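Local structure of cytosol aminopeptidase (Staphylococcus aureus subsp. aureus, 3KZW) at residues Asp404-Phe409 with Glu429-Leu434; Phe481-Pro486 with Thr501-Pro506. The protein probably removes amino acids such as leucine from the N-terminus of peptides, as a metal-dependent leucyl aminopeptidase of the cytosol aminopeptidase family. All coordinates share one frame; numbering follows the deposited sequence.

Interaction 1: Asp404-Phe409 with Glu429-Leu434; sequences DKAAAF and EMVFEL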
loop_
_atom_site.group_PDB
_atom_site.type_symbol
_atom_site.label_atom_id
_atom_site.label_comp_id
_atom_site.label_asym_id
_atom_site.label_seq_id
_atom_site.Cartn_x
_atom_site.Cartn_y
_atom_site.Cartn_z
ATOM N N ASP A 404 7.274 -19.914 15.488
ATOM C CA ASP A 404 7.293 -21.043 16.423
ATOM C C ASP A 404 8.412 -21.005 17.475
ATOM O O ASP A 404 8.550 -21.936 18.270
ATOM C CB ASP A 404 7.326 -22.367 15.649
ATOM C CG ASP A 404 8.476 -22.446 14.651
ATOM O OD1 ASP A 404 9.183 -21.437 14.439
ATOM O OD2 ASP A 404 8.668 -23.536 14.068
ATOM N N LYS A 405 9.205 -19.935 17.472
ATOM C CA LYS A 405 10.330 -19.794 18.397
ATOM C C LYS A 405 10.207 -18.515 19.218
ATOM O O LYS A 405 9.705 -17.506 18.727
ATOM C CB LYS A 405 11.658 -19.789 17.635
ATOM C CG LYS A 405 11.852 -20.957 16.689
ATOM C CD LYS A 405 13.119 -20.800 15.873
ATOM C CE LYS A 405 13.060 -21.630 14.602
ATOM N NZ LYS A 405 12.041 -21.129 13.638
ATOM N N ALA A 406 10.669 -18.562 20.464
ATOM C CA ALA A 406 10.652 -17.396 21.346
ATOM C C ALA A 406 12.000 -16.682 21.360
ATOM O O ALA A 406 13.052 -17.316 21.216
ATOM C CB ALA A 406 10.260 -17.802 22.750
ATOM N N ALA A 407 11.961 -15.362 21.533
ATOM C CA ALA A 407 13.178 -14.557 21.619
ATOM C C ALA A 407 13.498 -14.237 23.069
ATOM O O ALA A 407 12.652 -13.711 23.795
ATOM C CB ALA A 407 13.033 -13.278 20.810
ATOM N N ALA A 408 14.719 -14.563 23.486
ATOM C CA ALA A 408 15.170 -14.302 24.848
ATOM C C ALA A 408 16.301 -13.275 24.875
ATOM O O ALA A 408 17.205 -13.309 24.038
ATOM C CB ALA A 408 15.600 -15.591 25.520
ATOM N N PHE A 409 16.230 -12.360 25.840
ATOM C CA PHE A 409 17.230 -11.310 26.009
ATOM C C PHE A 409 17.717 -11.294 27.450
ATOM O O PHE A 409 16.910 -11.332 28.380
ATOM C CB PHE A 409 16.632 -9.942 25.687
ATOM C CG PHE A 409 16.035 -9.832 24.312
ATOM C CD1 PHE A 409 14.733 -10.263 24.063
ATOM C CD2 PHE A 409 16.762 -9.259 23.274
ATOM C CE1 PHE A 409 14.175 -10.147 22.797
ATOM C CE2 PHE A 409 16.211 -9.133 22.008
ATOM C CZ PHE A 409 14.916 -9.580 21.765
ATOM N N GLU A 429 10.546 -26.786 23.741
ATOM C CA GLU A 429 10.187 -25.378 23.590
ATOM C C GLU A 429 11.356 -24.592 23.002
ATOM O O GLU A 429 12.399 -24.439 23.633
ATOM C CB GLU A 429 9.727 -24.768 24.921
ATOM C CG GLU A 429 8.352 -25.255 25.379
ATOM C CD GLU A 429 7.717 -24.370 26.447
ATOM O OE1 GLU A 429 8.367 -24.086 27.481
ATOM O OE2 GLU A 429 6.549 -23.974 26.256
ATOM N N MET A 430 11.176 -24.106 21.779
ATOM C CA MET A 430 12.229 -23.384 21.079
ATOM C C MET A 430 12.373 -21.945 21.571
ATOM O O MET A 430 11.498 -21.105 21.356
ATOM C CB MET A 430 12.007 -23.437 19.567
ATOM C CG MET A 430 12.290 -24.802 18.968
ATOM S SD MET A 430 12.202 -24.809 17.173
ATOM C CE MET A 430 10.428 -24.751 16.894
ATOM N N VAL A 431 13.485 -21.683 22.254
ATOM C CA VAL A 431 13.820 -20.351 22.753
ATOM C C VAL A 431 15.255 -20.038 22.337
ATOM O O VAL A 431 16.152 -20.856 22.527
ATOM C CB VAL A 431 13.695 -20.260 24.299
ATOM C CG1 VAL A 431 13.863 -18.823 24.766
ATOM C CG2 VAL A 431 12.353 -20.809 24.780
ATOM N N PHE A 432 15.465 -18.860 21.756
ATOM C CA PHE A 432 16.799 -18.463 21.305
ATOM C C PHE A 432 17.146 -17.025 21.680
ATOM O O PHE A 432 16.267 -16.167 21.785
ATOM C CB PHE A 432 16.960 -18.703 19.802
ATOM C CG PHE A 432 16.933 -20.155 19.421
ATOM C CD1 PHE A 432 18.083 -20.930 19.505
ATOM C CD2 PHE A 432 15.752 -20.755 18.997
ATOM C CE1 PHE A 432 18.064 -22.279 19.166
ATOM C CE2 PHE A 432 15.720 -22.105 18.653
ATOM C CZ PHE A 432 16.881 -22.866 18.738
ATOM N N GLU A 433 18.437 -16.777 21.889
ATOM C CA GLU A 433 18.907 -15.477 22.350
ATOM C C GLU A 433 19.046 -14.461 21.220
ATOM O O GLU A 433 19.511 -14.785 20.125
ATOM C CB GLU A 433 20.237 -15.615 23.101
ATOM C CG GLU A 433 20.658 -14.351 23.859
ATOM C CD GLU A 433 22.052 -14.429 24.474
ATOM O OE1 GLU A 433 22.701 -15.500 24.388
ATOM O OE2 GLU A 433 22.498 -13.407 25.044
ATOM N N LEU A 434 18.621 -13.235 21.507
ATOM C CA LEU A 434 18.945 -12.071 20.692
ATOM C C LEU A 434 19.666 -11.055 21.582
ATOM O O LEU A 434 19.427 -11.016 22.791
ATOM C CB LEU A 434 17.677 -11.469 20.081
ATOM C CG LEU A 434 16.887 -12.299 19.065
ATOM C CD1 LEU A 434 15.640 -11.553 18.641
ATOM C CD2 LEU A 434 17.730 -12.645 17.851
#
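Lys405 lies across the side chains of Met430 and Phe432, where the parallel pairing of Ala406 with Val431 follows. Its CB stands 4.0 Å from Met430 O. With CG placed beside the backbone N and anti to the carbonyl carbon (chi1 -52°), CG packs on Met430 CB at 3.8 Å. CD then reaches the Phe432 ring obliquely, 4.0 Å from its CE2, while CE passes Met430 SD at 4.2 Å. The turn at chi4 (68°) brings NZ back to Asp404, where it forms a salt bridge of 3.0 Å with OD1, met on the syn side and tilted out of the carboxylate plane. NZ also bonds Leu401 O and pairs with Glu440 of the second subunit, and Asp404 OD2 bonds Thr439 of that subunit. The ammonium group thus joins partners of its own chain to Glu440 of the second subunit.

Beyond Lys405 the backbones take over. Ala406 and Ala408 each give N-H to one residue of the facing segment and receive N-H from the residue two further on: Ala406 N to Met430 O, Phe432 N to Ala406 O at 2.9 Å, Ala408 N to Phe432 O, and Leu434 N to Ala408 O. Ala408 CB meets Val431 CG1 at 3.7 Å on the face that helix 414-426 covers, where Ala408 rests on Leu417 and Val431 on Leu421 and Ser424. On the face of Ala407 and Phe432, Ala407 CB touches Leu434 CD1 at 3.8 Å. The Phe409 ring runs past Leu434, its CE2 and CZ beside Leu434 CB.

Strand 406-411, helix 414-426 and strand 431-433 form a classical beta-alpha-beta unit of the catalytic domain.

Interaction 2: Phe481-Pro486 with Thr501-Pro506; sequences FDIAGP and TGFMIP. With NA (sodium ion), chain S.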
loop_
_atom_site.group_PDB
_atom_site.type_symbol
_atom_site.label_atom_id
_atom_site.label_comp_id
_atom_site.label_asym_id
_atom_site.label_seq_id
_atom_site.Cartn_x
_atom_site.Cartn_y
_atom_site.Cartn_z
ATOM N N PHE A 481 11.496 -12.193 27.806
ATOM C CA PHE A 481 11.005 -13.198 26.867
ATOM C C PHE A 481 9.943 -12.627 25.927
ATOM O O PHE A 481 8.811 -12.354 26.345
ATOM C CB PHE A 481 10.430 -14.405 27.613
ATOM C CG PHE A 481 11.450 -15.199 28.377
ATOM C CD1 PHE A 481 12.334 -16.043 27.712
ATOM C CD2 PHE A 481 11.509 -15.127 29.762
ATOM C CE1 PHE A 481 13.274 -16.790 28.417
ATOM C CE2 PHE A 481 12.436 -15.874 30.476
ATOM C CZ PHE A 481 13.322 -16.708 29.801
ATOM N N ASP A 482 10.314 -12.448 24.661
ATOM C CA ASP A 482 9.369 -12.010 23.637
ATOM C C ASP A 482 8.715 -13.237 23.012
ATOM O O ASP A 482 9.322 -13.935 22.197
ATOM C CB ASP A 482 10.065 -11.155 22.573
ATOM C CG ASP A 482 9.095 -10.262 21.797
ATOM O OD1 ASP A 482 7.878 -10.561 21.743
ATOM O OD2 ASP A 482 9.556 -9.248 21.230
ATOM N N ILE A 483 7.474 -13.494 23.418
ATOM C CA ILE A 483 6.737 -14.677 22.981
ATOM C C ILE A 483 5.593 -14.317 22.027
ATOM O O ILE A 483 4.567 -14.994 21.988
ATOM C CB ILE A 483 6.212 -15.512 24.188
ATOM C CG1 ILE A 483 5.326 -14.663 25.111
ATOM C CG2 ILE A 483 7.377 -16.117 24.959
ATOM C CD1 ILE A 483 4.442 -15.470 26.050
ATOM N N ALA A 484 5.785 -13.256 21.246
ATOM C CA ALA A 484 4.779 -12.807 20.284
ATOM C C ALA A 484 4.388 -13.910 19.302
ATOM O O ALA A 484 3.224 -14.022 18.905
ATOM C CB ALA A 484 5.271 -11.574 19.540
ATOM N N GLY A 485 5.366 -14.726 18.922
ATOM C CA GLY A 485 5.149 -15.818 17.987
ATOM C C GLY A 485 4.572 -17.075 18.614
ATOM O O GLY A 485 3.440 -17.451 18.304
ATOM N N PRO A 486 5.349 -17.742 19.490
ATOM C CA PRO A 486 4.987 -19.078 19.975
ATOM C C PRO A 486 3.884 -19.133 21.037
ATOM O O PRO A 486 3.452 -20.227 21.398
ATOM C CB PRO A 486 6.308 -19.602 20.552
ATOM C CG PRO A 486 7.018 -18.387 20.997
ATOM C CD PRO A 486 6.650 -17.302 20.027
ATOM N N THR A 501 -0.862 -21.454 23.564
ATOM C CA THR A 501 -0.051 -22.653 23.740
ATOM C C THR A 501 0.380 -22.855 25.188
ATOM O O THR A 501 0.727 -23.969 25.582
ATOM C CB THR A 501 1.214 -22.602 22.867
ATOM O OG1 THR A 501 1.940 -21.404 23.157
ATOM C CG2 THR A 501 0.853 -22.625 21.390
ATOM N N GLY A 502 0.356 -21.778 25.971
ATOM C CA GLY A 502 0.886 -21.788 27.334
ATOM C C GLY A 502 2.403 -21.820 27.313
ATOM O O GLY A 502 3.038 -22.356 28.222
ATOM N N PHE A 503 2.977 -21.234 26.265
ATOM C CA PHE A 503 4.417 -21.262 26.021
ATOM C C PHE A 503 5.224 -20.708 27.192
ATOM O O PHE A 503 4.818 -19.734 27.831
ATOM C CB PHE A 503 4.748 -20.491 24.739
ATOM C CG PHE A 503 5.994 -20.967 24.051
ATOM C CD1 PHE A 503 5.974 -22.117 23.265
ATOM C CD2 PHE A 503 7.187 -20.266 24.186
ATOM C CE1 PHE A 503 7.127 -22.562 22.627
ATOM C CE2 PHE A 503 8.349 -20.705 23.550
ATOM C CZ PHE A 503 8.317 -21.853 22.769
ATOM N N MET A 504 6.364 -21.350 27.455
ATOM C CA MET A 504 7.290 -20.994 28.543
ATOM C C MET A 504 6.978 -21.657 29.885
ATOM O O MET A 504 7.888 -21.876 30.685
ATOM C CB MET A 504 7.439 -19.471 28.722
ATOM C CG MET A 504 8.125 -18.742 27.567
ATOM S SD MET A 504 9.712 -19.427 27.064
ATOM C CE MET A 504 10.672 -19.254 28.575
ATOM N N ILE A 505 5.705 -21.964 30.134
ATOM C CA ILE A 505 5.293 -22.602 31.393
ATOM C C ILE A 505 6.079 -23.891 31.683
ATOM O O ILE A 505 6.619 -24.029 32.781
ATOM C CB ILE A 505 3.754 -22.831 31.482
ATOM C CG1 ILE A 505 3.008 -21.494 31.392
ATOM C CG2 ILE A 505 3.385 -23.566 32.776
ATOM C CD1 ILE A 505 1.507 -21.623 31.201
ATOM N N PRO A 506 6.171 -24.823 30.704
ATOM C CA PRO A 506 6.988 -26.021 30.941
ATOM C C PRO A 506 8.452 -25.706 31.268
ATOM O O PRO A 506 9.023 -26.330 32.164
ATOM C CB PRO A 506 6.897 -26.778 29.612
ATOM C CG PRO A 506 5.628 -26.325 29.009
ATOM C CD PRO A 506 5.495 -24.886 29.394
HETATM NA NA NA S . 1.381 -16.389 16.783
HETATM O O HOH W 1 0.232 -18.054 15.534
#
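Thr501 OG1 donates its proton to Pro486 O over 2.6 Å, entering in the carbonyl plane on a lone pair. Thr501 OG1 in turn accepts a weak bond from Phe503 N at 3.3 Å and has a weak hydrogen bond with Ala487 O, so the hydroxyl ties its own loop to the end of the 481-486 segment. Directly after it comes a type II beta turn from Gly502 to Ile505, which feeds into helix 505-512 with Met504 as N-cap residue. Met504 occupies the third position of the turn and carries the positive phi (88°) expected there.

The turn presents two side chains to the other segment. Phe503 lays one ring face against Pro486, whose CB sits 3.5 Å above the ring centre in a CH-pi contact, almost exactly on the normal. Proline CG spreads over the CD2 and CE2 side of the same ring, and Ile483 CG2 approaches obliquely at 4.2 Å from Phe503 CD2.

Met504 reaches Ile483 and Phe481. Its CG rests on Ile483 CG2 at 3.8 Å, and bends at chi2 (-52°) and chi3 (-61°) curl the chain so that CE comes over one face of the Phe481 ring, offset toward the rim and 3.6 Å from CE1. SD stands obliquely to that ring, making this a Met-aromatic contact. Phe481 also meets the ring of Phe390.

Just before Pro486, Gly485 O binds a sodium ion at 2.8 Å; Thr488 OG1 is a further ligand, and a water oxygen lies 2.4 Å from the sodium ion.

Overall arrangement
Interactions 1 and 2 have centres about 9 Å apart and share one sheet of the catalytic domain, in which strand 406-411 pairs with 431-433 on one edge and, antiparallel, with 478-482 on the other. The seam between them is marked by a probable hydrogen bond from Asp482 N to Ala407 O, 2.8 Å. A second probable hydrogen bond, from Met504 N to Glu429 OE2 at 2.9 Å, anchors the turn of interaction 2 just ahead of Val431. Lys405 O packs on Pro486 CD at 3.3 Å. Interaction 2 supplies a sodium ligand through Gly485; the nearest Asp404 side-chain atom is about 9 Å from that ion, and interaction 1, unlike interaction 2, borders a second subunit.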